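Local coordinates for protein N-hydroxyarylamine O-acetyltransferase (Bacillus cereus, PDB 4DMO) that probably transfers acetyl groups to arylamines and N-hydroxyarylamines, as an arylamine N-acetyltransferase with an unusual Cys-His-Glu catalytic triad, at residues 68-71 with 72-75. Sequence-based numbering, arbitrary orientation.
Sequences GGLC and YELN
Glu73 reaches back from the first turn of helix 71-84 to Leu70, the N-cap residue, and takes its N-H as the glutamate of a capping box does, though leucine has no polar side chain to answer it. Its CG stands anti to the carbonyl carbon (chi1 -61°) and the chain runs extended from there, bringing OE2 to 3.0 Å from Leu70 N, which it meets with its anti lone pair. The same oxygen lies 3.1 Å from Gly69 CA, where the absence of a side chain lets the carboxylate come close. OE1 is gripped separately, by Asn44 and by a salt bridge to Lys61, which fixes the group's rotation. The Tyr72 and Leu70 side chains run side by side, pointing the same way: Leu70 CB sits over one ring face near the rim, 4.2 Å from the centroid, while Leu70 CD1 lies 3.4 Å from Tyr72 OH. Cys71 SG approaches that ring obliquely. The position of Cys71 in the family's Arg-Gly-Gly-X-Cys motif and its contact with His110 are consistent with the triad cysteine. Asn75 ND2 bonds Ile111 O and Glu125 OE2. Leu70 O accepts two bonds, from Glu73 N above its carbonyl plane and from Leu74 N nearly head-on, each at 2.8 Å.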
loop_
_atom_site.group_PDB
_atom_site.type_symbol
_atom_site.label_atom_id
_atom_site.label_comp_id
_atom_site.label_asym_id
_atom_site.label_seq_id
_atom_site.Cartn_x
_atom_site.Cartn_y
_atom_site.Cartn_z
ATOM N N GLY A 68 -5.078 -2.056 9.105
ATOM C CA GLY A 68 -4.360 -1.790 7.879
ATOM C C GLY A 68 -4.203 -3.080 7.154
ATOM O O GLY A 68 -4.959 -4.047 7.393
ATOM N N GLY A 69 -3.194 -3.134 6.295
ATOM C CA GLY A 69 -2.947 -4.353 5.565
ATOM C C GLY A 69 -1.708 -4.252 4.728
ATOM O O GLY A 69 -0.970 -3.271 4.805
ATOM N N LEU A 70 -1.495 -5.289 3.929
ATOM C CA LEU A 70 -0.407 -5.353 2.960
ATOM C C LEU A 70 -0.913 -4.941 1.574
ATOM O O LEU A 70 -2.078 -4.579 1.415
ATOM C CB LEU A 70 0.192 -6.780 2.931
ATOM C CG LEU A 70 0.798 -7.221 4.287
ATOM C CD1 LEU A 70 1.402 -8.605 4.254
ATOM C CD2 LEU A 70 1.844 -6.233 4.800
ATOM N N CYS A 71 -0.025 -4.986 0.580
ATOM C CA CYS A 71 -0.299 -4.428 -0.727
ATOM C C CYS A 71 -1.565 -5.018 -1.344
ATOM O O CYS A 71 -2.311 -4.306 -1.982
ATOM C CB CYS A 71 0.904 -4.631 -1.669
ATOM S SG CYS A 71 1.222 -6.315 -2.111
ATOM N N TYR A 72 -1.789 -6.319 -1.151
ATOM C CA TYR A 72 -2.915 -7.011 -1.747
ATOM C C TYR A 72 -4.202 -6.763 -0.991
ATOM O O TYR A 72 -5.254 -7.280 -1.391
ATOM C CB TYR A 72 -2.644 -8.540 -1.833
ATOM C CG TYR A 72 -2.204 -9.164 -0.514
ATOM C CD1 TYR A 72 -0.863 -9.475 -0.277
ATOM C CD2 TYR A 72 -3.110 -9.385 0.508
ATOM C CE1 TYR A 72 -0.447 -10.026 0.949
ATOM C CE2 TYR A 72 -2.704 -9.927 1.726
ATOM C CZ TYR A 72 -1.386 -10.256 1.938
ATOM O OH TYR A 72 -1.003 -10.772 3.137
ATOM N N GLU A 73 -4.111 -6.023 0.119
ATOM C CA GLU A 73 -5.292 -5.531 0.817
ATOM C C GLU A 73 -5.483 -4.018 0.591
ATOM O O GLU A 73 -6.593 -3.563 0.339
ATOM C CB GLU A 73 -5.213 -5.854 2.321
ATOM C CG GLU A 73 -5.142 -7.338 2.646
ATOM C CD GLU A 73 -4.752 -7.626 4.109
ATOM O OE1 GLU A 73 -5.537 -8.256 4.844
ATOM O OE2 GLU A 73 -3.662 -7.209 4.535
ATOM N N LEU A 74 -4.417 -3.225 0.687
ATOM C CA LEU A 74 -4.577 -1.752 0.587
ATOM C C LEU A 74 -4.899 -1.339 -0.838
ATOM O O LEU A 74 -5.761 -0.501 -1.058
ATOM C CB LEU A 74 -3.340 -0.987 1.079
ATOM C CG LEU A 74 -2.917 -1.256 2.536
ATOM C CD1 LEU A 74 -1.736 -0.404 3.033
ATOM C CD2 LEU A 74 -4.086 -1.061 3.445
ATOM N N ASN A 75 -4.231 -1.924 -1.827
ATOM C CA ASN A 75 -4.496 -1.504 -3.190
ATOM C C ASN A 75 -5.865 -1.939 -3.724
ATOM O O ASN A 75 -6.549 -1.146 -4.390
ATOM C CB ASN A 75 -3.344 -1.898 -4.120
ATOM C CG ASN A 75 -2.172 -0.994 -3.951
ATOM O OD1 ASN A 75 -2.337 0.197 -3.743
ATOM N ND2 ASN A 75 -0.972 -1.555 -3.979
#